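Tetratricopeptide TPR_2 repeat protein (Thermobaculum terrenum, PDB 5DJS) is a tetratricopeptide-repeat protein whose chain also carries a glycosyltransferase family 41 region of the GT-B type, modelled here with bound uridine-5'-diphosphate. Local coordinates at residues V332-V346 with T406-Y419. The protein carries 1 engineered substitution. Numbering follows the deposited sequence.
Sequences VFGCFNRLSMIGPEV and TYNDIDVALDTLPY. Engineered in segment 332-346: Met-341 (natural residue Lys). With UDP (uridine-5'-diphosphate), chain E.
Gly-334 faces Ala-413 where strands 332-335 and 412-414 run parallel at the middle of a Rossmann-like sheet, bonded to the residues flanking Ala-413: Gly-334 N donates to Val-412 O at 2.9 Å, and Leu-414 N reaches Gly-334 O at 2.7 Å, nearly straight (168° at the hydrogen). Two residues earlier on each segment, Asp-411 holds Val-332 twice, its backbone N on the carbonyl and its OD2, through the anti lone pair, on Val-332 N at 2.7 Å. On one sheet face the Phe-333 ring lies alongside Val-412, Phe-333 CD1 3.6 Å from Val-412 CB, and Leu-414 CD1 sits against Phe-333 CB; helix 344-356 covers this side through Ile-353. Beyond the strand, the Phe-336 ring, CG swung beside the backbone N (chi1 -55°), sets CE2 over the centre of one Tyr-407 ring face, planes 50° apart; Ile-410 CG1 meets Phe-336 CZ, and a water joins Tyr-407 OH to Phe-336 N. Packing is sparser where the poorly ordered, partly exposed Glu-345 puts CG 3.7 Å from Leu-417 CD1. On the diphosphate side, engineered Met-341 makes an oblique Met-aromatic contact, SD 4.3 Å from the Tyr-419 ring centroid. Arg-338 NE holds UDP O1A at 3.0 Å, while Arg-338 NH1 is hydrogen-bonded to Tyr-123 OH. Mainly apolar packing and main-chain bonds, with one carboxylate by the strand, thus give way to a cation whose charge probably helps offset the diphosphate.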
ATOM      1  N   VAL A 332     -14.870 -17.412  15.186  1.00 51.54           N
ATOM      2  CA  VAL A 332     -13.505 -16.912  15.015  1.00 51.19           C
ATOM      3  C   VAL A 332     -13.568 -15.687  14.115  1.00 47.57           C
ATOM      4  O   VAL A 332     -13.869 -15.809  12.929  1.00 48.46           O
ATOM      5  CB  VAL A 332     -12.567 -17.968  14.377  1.00 54.17           C
ATOM      6  CG1 VAL A 332     -11.157 -17.411  14.185  1.00 53.38           C
ATOM      7  CG2 VAL A 332     -12.517 -19.228  15.234  1.00 55.33           C
ATOM      8  N   PHE A 333     -13.305 -14.515  14.691  1.00 47.09           N
ATOM      9  CA  PHE A 333     -13.097 -13.278  13.923  1.00 45.27           C
ATOM     10  C   PHE A 333     -11.662 -13.205  13.394  1.00 45.77           C
ATOM     11  O   PHE A 333     -10.741 -13.737  14.014  1.00 46.23           O
ATOM     12  CB  PHE A 333     -13.393 -12.052  14.778  1.00 43.19           C
ATOM     13  CG  PHE A 333     -14.850 -11.833  15.026  1.00 42.50           C
ATOM     14  CD1 PHE A 333     -15.673 -11.373  14.005  1.00 42.26           C
ATOM     15  CD2 PHE A 333     -15.402 -12.074  16.276  1.00 41.63           C
ATOM     16  CE1 PHE A 333     -17.021 -11.154  14.222  1.00 41.78           C
ATOM     17  CE2 PHE A 333     -16.747 -11.855  16.506  1.00 42.37           C
ATOM     18  CZ  PHE A 333     -17.559 -11.394  15.478  1.00 43.38           C
ATOM     19  N   GLY A 334     -11.481 -12.540  12.256  1.00 46.88           N
ATOM     20  CA  GLY A 334     -10.174 -12.454  11.587  1.00 47.59           C
ATOM     21  C   GLY A 334      -9.866 -11.076  11.012  1.00 47.82           C
ATOM     22  O   GLY A 334     -10.773 -10.371  10.549  1.00 44.71           O
ATOM     23  N   CYS A 335      -8.588 -10.684  11.070  1.00 48.41           N
ATOM     24  CA  CYS A 335      -8.108  -9.443  10.436  1.00 47.13           C
ATOM     25  C   CYS A 335      -6.652  -9.590  10.033  1.00 46.28           C
ATOM     26  O   CYS A 335      -5.765  -9.520  10.877  1.00 45.87           O
ATOM     27  CB  CYS A 335      -8.264  -8.236  11.359  1.00 44.87           C
ATOM     28  SG  CYS A 335      -7.599  -6.730  10.625  1.00 46.43           S
ATOM     29  N   PHE A 336      -6.410  -9.789   8.736  1.00 47.29           N
ATOM     30  CA  PHE A 336      -5.068 -10.081   8.237  1.00 49.70           C
ATOM     31  C   PHE A 336      -4.366  -8.845   7.649  1.00 50.83           C
ATOM     32  O   PHE A 336      -3.606  -8.937   6.674  1.00 53.81           O
ATOM     33  CB  PHE A 336      -5.116 -11.244   7.229  1.00 49.65           C
ATOM     34  CG  PHE A 336      -5.761 -12.505   7.752  1.00 51.01           C
ATOM     35  CD1 PHE A 336      -5.904 -12.767   9.127  1.00 53.02           C
ATOM     36  CD2 PHE A 336      -6.201 -13.464   6.852  1.00 53.26           C
ATOM     37  CE1 PHE A 336      -6.506 -13.936   9.570  1.00 53.52           C
ATOM     38  CE2 PHE A 336      -6.794 -14.637   7.292  1.00 54.41           C
ATOM     39  CZ  PHE A 336      -6.942 -14.875   8.651  1.00 55.08           C
ATOM     40  N   ASN A 337      -4.583  -7.704   8.296  1.00 52.46           N
ATOM     41  CA  ASN A 337      -4.026  -6.426   7.873  1.00 52.04           C
ATOM     42  C   ASN A 337      -2.708  -6.060   8.588  1.00 50.79           C
ATOM     43  O   ASN A 337      -2.431  -6.518   9.707  1.00 46.67           O
ATOM     44  CB  ASN A 337      -5.073  -5.327   8.086  1.00 52.92           C
ATOM     45  CG  ASN A 337      -6.163  -5.361   7.040  1.00 52.52           C
ATOM     46  OD1 ASN A 337      -5.873  -5.402   5.857  1.00 55.66           O
ATOM     47  ND2 ASN A 337      -7.414  -5.328   7.464  1.00 53.02           N
ATOM     48  N   ARG A 338      -1.907  -5.240   7.900  1.00 49.85           N
ATOM     49  CA  ARG A 338      -0.687  -4.625   8.439  1.00 47.82           C
ATOM     50  C   ARG A 338      -0.927  -4.011   9.817  1.00 45.01           C
ATOM     51  O   ARG A 338      -2.007  -3.455  10.080  1.00 45.09           O
ATOM     52  CB  ARG A 338      -0.189  -3.502   7.507  1.00 48.63           C
ATOM     53  CG  ARG A 338       0.352  -3.972   6.166  1.00 49.34           C
ATOM     54  CD  ARG A 338       1.030  -2.854   5.371  1.00 49.58           C
ATOM     55  NE  ARG A 338       0.095  -1.962   4.651  1.00 48.74           N
ATOM     56  CZ  ARG A 338      -0.073  -0.655   4.866  1.00 46.96           C
ATOM     57  NH1 ARG A 338       0.614  -0.016   5.806  1.00 48.99           N
ATOM     58  NH2 ARG A 338      -0.941   0.034   4.135  1.00 47.22           N
ATOM     59  N   LEU A 339       0.095  -4.071  10.669  1.00 39.87           N
ATOM     60  CA  LEU A 339      -0.038  -3.610  12.052  1.00 39.23           C
ATOM     61  C   LEU A 339      -0.232  -2.100  12.183  1.00 39.78           C
ATOM     62  O   LEU A 339      -0.846  -1.632  13.147  1.00 37.74           O
ATOM     63  CB  LEU A 339       1.142  -4.091  12.891  1.00 39.23           C
ATOM     64  CG  LEU A 339       1.274  -5.625  12.968  1.00 41.20           C
ATOM     65  CD1 LEU A 339       2.537  -6.005  13.716  1.00 42.70           C
ATOM     66  CD2 LEU A 339       0.064  -6.293  13.619  1.00 40.59           C
ATOM     67  N   SER A 340       0.245  -1.345  11.195  1.00 41.43           N
ATOM     68  CA  SER A 340       0.012   0.105  11.132  1.00 43.31           C
ATOM     69  C   SER A 340      -1.475   0.496  11.108  1.00 45.50           C
ATOM     70  O   SER A 340      -1.862   1.573  11.591  1.00 44.80           O
ATOM     71  CB  SER A 340       0.720   0.690   9.909  1.00 44.13           C
ATOM     72  OG  SER A 340       0.738  -0.249   8.853  1.00 44.63           O
ATOM     73  N   MET A 341      -2.297  -0.392  10.556  1.00 45.67           N
ATOM     74  CA  MET A 341      -3.732  -0.165  10.425  1.00 45.59           C
ATOM     75  C   MET A 341      -4.517  -0.517  11.695  1.00 46.64           C
ATOM     76  O   MET A 341      -5.652  -0.065  11.861  1.00 47.05           O
ATOM     77  CB  MET A 341      -4.241  -0.973   9.236  1.00 48.58           C
ATOM     78  CG  MET A 341      -3.436  -0.724   7.961  1.00 49.30           C
ATOM     79  SD  MET A 341      -4.326  -1.136   6.465  1.00 49.94           S
ATOM     80  CE  MET A 341      -3.373  -2.523   5.903  1.00 51.41           C
ATOM     81  N   ILE A 342      -3.906  -1.309  12.586  1.00 47.10           N
ATOM     82  CA  ILE A 342      -4.512  -1.735  13.853  1.00 47.67           C
ATOM     83  C   ILE A 342      -4.023  -0.836  14.995  1.00 48.09           C
ATOM     84  O   ILE A 342      -3.042  -1.158  15.669  1.00 46.56           O
ATOM     85  CB  ILE A 342      -4.169  -3.218  14.176  1.00 46.39           C
ATOM     86  CG1 ILE A 342      -4.554  -4.128  13.005  1.00 45.32           C
ATOM     87  CG2 ILE A 342      -4.879  -3.684  15.448  1.00 45.67           C
ATOM     88  CD1 ILE A 342      -3.834  -5.457  13.001  1.00 46.97           C
ATOM     89  N   GLY A 343      -4.714   0.287  15.188  1.00 49.05           N
ATOM     90  CA  GLY A 343      -4.452   1.216  16.290  1.00 50.91           C
ATOM     91  C   GLY A 343      -5.577   1.329  17.312  1.00 53.38           C
ATOM     92  O   GLY A 343      -6.532   0.551  17.271  1.00 57.09           O
ATOM     93  N   PRO A 344      -5.473   2.303  18.241  1.00 54.59           N
ATOM     94  CA  PRO A 344      -6.396   2.465  19.371  1.00 56.04           C
ATOM     95  C   PRO A 344      -7.877   2.526  19.022  1.00 58.91           C
ATOM     96  O   PRO A 344      -8.700   1.983  19.767  1.00 58.41           O
ATOM     97  CB  PRO A 344      -5.967   3.804  19.972  1.00 57.96           C
ATOM     98  CG  PRO A 344      -4.510   3.880  19.679  1.00 57.99           C
ATOM     99  CD  PRO A 344      -4.368   3.283  18.308  1.00 56.17           C
ATOM    100  N   GLU A 345      -8.210   3.182  17.912  1.00 62.41           N
ATOM    101  CA  GLU A 345      -9.603   3.299  17.479  1.00 64.69           C
ATOM    102  C   GLU A 345     -10.215   1.915  17.182  1.00 63.05           C
ATOM    103  O   GLU A 345     -11.334   1.633  17.631  1.00 65.51           O
ATOM    104  CB  GLU A 345      -9.735   4.233  16.262  1.00 73.74           C
ATOM    105  CG  GLU A 345     -10.959   5.149  16.305  1.00 84.60           C
ATOM    106  CD  GLU A 345     -10.724   6.470  17.028  1.00 93.98           C
ATOM    107  OE1 GLU A 345      -9.742   6.587  17.798  1.00105.95           O
ATOM    108  OE2 GLU A 345     -11.540   7.399  16.829  1.00 97.74           O
ATOM    109  N   VAL A 346      -9.467   1.048  16.483  1.00 57.02           N
ATOM    110  CA  VAL A 346      -9.981  -0.294  16.102  1.00 54.40           C
ATOM    111  C   VAL A 346     -10.047  -1.199  17.323  1.00 53.95           C
ATOM    112  O   VAL A 346     -11.077  -1.824  17.582  1.00 56.71           O
ATOM    113  CB  VAL A 346      -9.157  -1.080  15.037  1.00 53.18           C
ATOM    114  CG1 VAL A 346     -10.103  -1.739  14.051  1.00 52.79           C
ATOM    115  CG2 VAL A 346      -8.163  -0.222  14.283  1.00 55.54           C
ATOM    116  N   THR A 406      -6.070 -20.104   5.220  1.00 57.74           N
ATOM    117  CA  THR A 406      -6.471 -19.889   6.636  1.00 56.65           C
ATOM    118  C   THR A 406      -7.763 -19.082   6.797  1.00 54.70           C
ATOM    119  O   THR A 406      -8.250 -18.943   7.910  1.00 56.83           O
ATOM    120  CB  THR A 406      -5.373 -19.214   7.513  1.00 54.65           C
ATOM    121  OG1 THR A 406      -5.132 -17.879   7.056  1.00 55.81           O
ATOM    122  CG2 THR A 406      -4.072 -20.018   7.522  1.00 53.38           C
ATOM    123  N   TYR A 407      -8.302 -18.524   5.716  1.00 53.08           N
ATOM    124  CA  TYR A 407      -9.665 -17.967   5.759  1.00 53.39           C
ATOM    125  C   TYR A 407     -10.748 -19.035   5.967  1.00 51.72           C
ATOM    126  O   TYR A 407     -11.833 -18.722   6.470  1.00 44.48           O
ATOM    127  CB  TYR A 407      -9.987 -17.161   4.499  1.00 52.41           C
ATOM    128  CG  TYR A 407      -9.531 -15.724   4.557  1.00 52.10           C
ATOM    129  CD1 TYR A 407     -10.212 -14.791   5.338  1.00 49.34           C
ATOM    130  CD2 TYR A 407      -8.431 -15.284   3.811  1.00 53.99           C
ATOM    131  CE1 TYR A 407      -9.811 -13.466   5.380  1.00 50.40           C
ATOM    132  CE2 TYR A 407      -8.018 -13.956   3.854  1.00 52.05           C
ATOM    133  CZ  TYR A 407      -8.718 -13.055   4.637  1.00 49.19           C
ATOM    134  OH  TYR A 407      -8.318 -11.752   4.683  1.00 46.29           O
ATOM    135  N   ASN A 408     -10.451 -20.279   5.582  1.00 54.68           N
ATOM    136  CA  ASN A 408     -11.344 -21.415   5.849  1.00 57.58           C
ATOM    137  C   ASN A 408     -11.654 -21.604   7.329  1.00 61.60           C
ATOM    138  O   ASN A 408     -12.752 -22.057   7.667  1.00 67.60           O
ATOM    139  CB  ASN A 408     -10.763 -22.721   5.293  1.00 55.37           C
ATOM    140  CG  ASN A 408     -10.889 -22.822   3.780  1.00 52.87           C
ATOM    141  OD1 ASN A 408     -11.845 -22.320   3.194  1.00 47.14           O
ATOM    142  ND2 ASN A 408      -9.938 -23.506   3.147  1.00 52.71           N
ATOM    143  N   ASP A 409     -10.691 -21.250   8.191  1.00 58.54           N
ATOM    144  CA  ASP A 409     -10.864 -21.285   9.646  1.00 55.75           C
ATOM    145  C   ASP A 409     -11.422 -19.988  10.258  1.00 51.14           C
ATOM    146  O   ASP A 409     -11.461 -19.874  11.484  1.00 50.75           O
ATOM    147  CB  ASP A 409      -9.531 -21.651  10.307  1.00 58.69           C
ATOM    148  CG  ASP A 409      -8.928 -22.951   9.751  1.00 62.95           C
ATOM    149  OD1 ASP A 409      -9.684 -23.815   9.251  1.00 66.14           O
ATOM    150  OD2 ASP A 409      -7.691 -23.108   9.812  1.00 65.94           O
ATOM    151  N   ILE A 410     -11.874 -19.042   9.423  1.00 47.93           N
ATOM    152  CA  ILE A 410     -12.421 -17.752   9.873  1.00 49.58           C
ATOM    153  C   ILE A 410     -13.882 -17.648   9.463  1.00 48.30           C
ATOM    154  O   ILE A 410     -14.224 -17.893   8.311  1.00 46.57           O
ATOM    155  CB  ILE A 410     -11.677 -16.549   9.230  1.00 51.84           C
ATOM    156  CG1 ILE A 410     -10.167 -16.618   9.489  1.00 51.58           C
ATOM    157  CG2 ILE A 410     -12.227 -15.202   9.720  1.00 52.72           C
ATOM    158  CD1 ILE A 410      -9.753 -16.525  10.943  1.00 51.94           C
ATOM    159  N   ASP A 411     -14.728 -17.230  10.395  1.00 48.57           N
ATOM    160  CA  ASP A 411     -16.164 -17.074  10.136  1.00 50.54           C
ATOM    161  C   ASP A 411     -16.499 -15.688   9.586  1.00 51.45           C
ATOM    162  O   ASP A 411     -17.315 -15.557   8.674  1.00 55.75           O
ATOM    163  CB  ASP A 411     -16.965 -17.318  11.419  1.00 50.08           C
ATOM    164  CG  ASP A 411     -16.676 -18.671  12.031  1.00 51.68           C
ATOM    165  OD1 ASP A 411     -16.915 -19.682  11.342  1.00 50.34           O
ATOM    166  OD2 ASP A 411     -16.198 -18.724  13.188  1.00 52.60           O
ATOM    167  N   VAL A 412     -15.886 -14.663  10.174  1.00 49.54           N
ATOM    168  CA  VAL A 412     -16.122 -13.260   9.824  1.00 47.31           C
ATOM    169  C   VAL A 412     -14.789 -12.511   9.809  1.00 48.40           C
ATOM    170  O   VAL A 412     -13.970 -12.690  10.717  1.00 50.85           O
ATOM    171  CB  VAL A 412     -17.035 -12.585  10.870  1.00 44.91           C
ATOM    172  CG1 VAL A 412     -17.202 -11.092  10.589  1.00 42.33           C
ATOM    173  CG2 VAL A 412     -18.387 -13.289  10.937  1.00 45.06           C
ATOM    174  N   ALA A 413     -14.585 -11.665   8.798  1.00 46.71           N
ATOM    175  CA  ALA A 413     -13.408 -10.788   8.740  1.00 43.36           C
ATOM    176  C   ALA A 413     -13.756  -9.382   9.201  1.00 41.03           C
ATOM    177  O   ALA A 413     -14.832  -8.868   8.893  1.00 38.86           O
ATOM    178  CB  ALA A 413     -12.852 -10.747   7.340  1.00 45.12           C
ATOM    179  N   LEU A 414     -12.844  -8.768   9.948  1.00 41.93           N
ATOM    180  CA  LEU A 414     -13.021  -7.399  10.442  1.00 41.93           C
ATOM    181  C   LEU A 414     -12.023  -6.485   9.756  1.00 38.68           C
ATOM    182  O   LEU A 414     -10.836  -6.804   9.692  1.00 36.02           O
ATOM    183  CB  LEU A 414     -12.817  -7.348  11.957  1.00 43.01           C
ATOM    184  CG  LEU A 414     -13.762  -8.214  12.790  1.00 44.16           C
ATOM    185  CD1 LEU A 414     -13.344  -8.212  14.252  1.00 45.04           C
ATOM    186  CD2 LEU A 414     -15.199  -7.744  12.653  1.00 45.34           C
ATOM    187  N   ASP A 415     -12.508  -5.359   9.244  1.00 37.83           N
ATOM    188  CA  ASP A 415     -11.667  -4.391   8.524  1.00 40.36           C
ATOM    189  C   ASP A 415     -11.212  -3.290   9.466  1.00 38.51           C
ATOM    190  O   ASP A 415     -11.896  -2.981  10.440  1.00 38.68           O
ATOM    191  CB  ASP A 415     -12.461  -3.786   7.369  1.00 41.35           C
ATOM    192  CG  ASP A 415     -11.675  -2.765   6.562  1.00 43.04           C
ATOM    193  OD1 ASP A 415     -10.496  -3.037   6.252  1.00 44.41           O
ATOM    194  OD2 ASP A 415     -12.246  -1.686   6.242  1.00 42.95           O
ATOM    195  N   THR A 416     -10.059  -2.702   9.163  1.00 37.45           N
ATOM    196  CA  THR A 416      -9.469  -1.661  10.008  1.00 36.83           C
ATOM    197  C   THR A 416     -10.022  -0.260   9.732  1.00 38.50           C
ATOM    198  O   THR A 416     -10.614   0.010   8.683  1.00 38.67           O
ATOM    199  CB  THR A 416      -7.943  -1.632   9.853  1.00 35.37           C
ATOM    200  OG1 THR A 416      -7.606  -1.600   8.463  1.00 35.97           O
ATOM    201  CG2 THR A 416      -7.319  -2.870  10.479  1.00 34.68           C
ATOM    202  N   LEU A 417      -9.838   0.609  10.717  1.00 40.23           N
ATOM    203  CA  LEU A 417     -10.112   2.033  10.598  1.00 42.53           C
ATOM    204  C   LEU A 417      -9.001   2.806  11.348  1.00 43.58           C
ATOM    205  O   LEU A 417      -8.349   2.234  12.229  1.00 39.45           O
ATOM    206  CB  LEU A 417     -11.489   2.367  11.181  1.00 43.27           C
ATOM    207  CG  LEU A 417     -11.786   1.875  12.609  1.00 45.19           C
ATOM    208  CD1 LEU A 417     -12.242   2.988  13.546  1.00 43.95           C
ATOM    209  CD2 LEU A 417     -12.816   0.761  12.580  1.00 48.07           C
ATOM    210  N   PRO A 418      -8.750   4.076  11.009  1.00 44.65           N
ATOM    211  CA  PRO A 418      -9.372   4.808   9.890  1.00 44.29           C
ATOM    212  C   PRO A 418      -8.829   4.469   8.490  1.00 43.08           C
ATOM    213  O   PRO A 418      -9.391   4.952   7.492  1.00 42.59           O
ATOM    214  CB  PRO A 418      -9.055   6.272  10.226  1.00 45.82           C
ATOM    215  CG  PRO A 418      -7.779   6.198  10.986  1.00 47.13           C
ATOM    216  CD  PRO A 418      -7.878   4.948  11.814  1.00 46.26           C
ATOM    217  N   TYR A 419      -7.744   3.690   8.420  1.00 39.83           N
ATOM    218  CA  TYR A 419      -7.171   3.246   7.155  1.00 39.80           C
ATOM    219  C   TYR A 419      -7.797   1.867   6.844  1.00 40.49           C
ATOM    220  O   TYR A 419      -7.421   0.829   7.423  1.00 37.44           O
ATOM    221  CB  TYR A 419      -5.641   3.189   7.272  1.00 39.52           C
ATOM    222  CG  TYR A 419      -4.817   3.030   5.991  1.00 41.05           C
ATOM    223  CD1 TYR A 419      -5.084   2.019   5.057  1.00 43.64           C
ATOM    224  CD2 TYR A 419      -3.701   3.841   5.754  1.00 42.07           C
ATOM    225  CE1 TYR A 419      -4.296   1.849   3.914  1.00 43.51           C
ATOM    226  CE2 TYR A 419      -2.910   3.674   4.615  1.00 42.92           C
ATOM    227  CZ  TYR A 419      -3.214   2.673   3.695  1.00 43.34           C
ATOM    228  OH  TYR A 419      -2.461   2.485   2.559  1.00 41.52           O
TER
HETATM  229  N1  UDP E 601       0.218 -11.133   2.745  0.70 74.29           N
HETATM  230  C2  UDP E 601       1.008 -12.310   2.891  0.70 73.46           C
HETATM  231  N3  UDP E 601       1.296 -12.776   4.121  0.70 70.84           N
HETATM  232  C4  UDP E 601       0.847 -12.151   5.221  0.70 68.46           C
HETATM  233  C5  UDP E 601       0.070 -11.004   5.120  0.70 68.13           C
HETATM  234  C6  UDP E 601      -0.234 -10.509   3.858  0.70 70.60           C
HETATM  235  O2  UDP E 601       1.450 -12.931   1.895  0.70 72.21           O
HETATM  236  O4  UDP E 601       1.123 -12.594   6.347  0.70 68.55           O
HETATM  237  C1' UDP E 601      -0.108 -10.617   1.397  0.70 78.27           C
HETATM  238  C2' UDP E 601      -1.606 -10.705   1.177  0.70 78.01           C
HETATM  239  O2' UDP E 601      -1.807 -11.230  -0.137  0.70 78.58           O
HETATM  240  C3' UDP E 601      -2.104  -9.278   1.380  0.70 77.98           C
HETATM  241  C4' UDP E 601      -0.894  -8.388   1.101  0.70 77.56           C
HETATM  242  O4' UDP E 601       0.256  -9.240   1.207  0.70 81.08           O
HETATM  243  O3' UDP E 601      -3.195  -8.950   0.530  0.70 79.41           O
HETATM  244  C5' UDP E 601      -0.699  -7.200   2.044  0.70 75.89           C
HETATM  245  O5' UDP E 601      -1.925  -6.624   2.492  0.70 76.13           O
HETATM  246  PA  UDP E 601      -1.910  -5.584   3.734  0.70 76.57           P
HETATM  247  O1A UDP E 601      -1.040  -4.420   3.322  0.70 73.82           O
HETATM  248  O2A UDP E 601      -1.579  -6.380   4.975  0.70 74.13           O
HETATM  249  O3A UDP E 601      -3.426  -5.052   3.936  0.70 70.71           O
HETATM  250  PB  UDP E 601      -4.321  -4.365   2.779  0.70 65.81           P
HETATM  251  O1B UDP E 601      -4.218  -5.258   1.578  0.70 66.80           O
HETATM  252  O2B UDP E 601      -5.701  -4.390   3.350  0.70 64.01           O
HETATM  253  O3B UDP E 601      -3.741  -2.982   2.608  0.70 69.44           O
HETATM  254  O   HOH W   1      -8.746  -9.850   6.622  1.00 99.42           O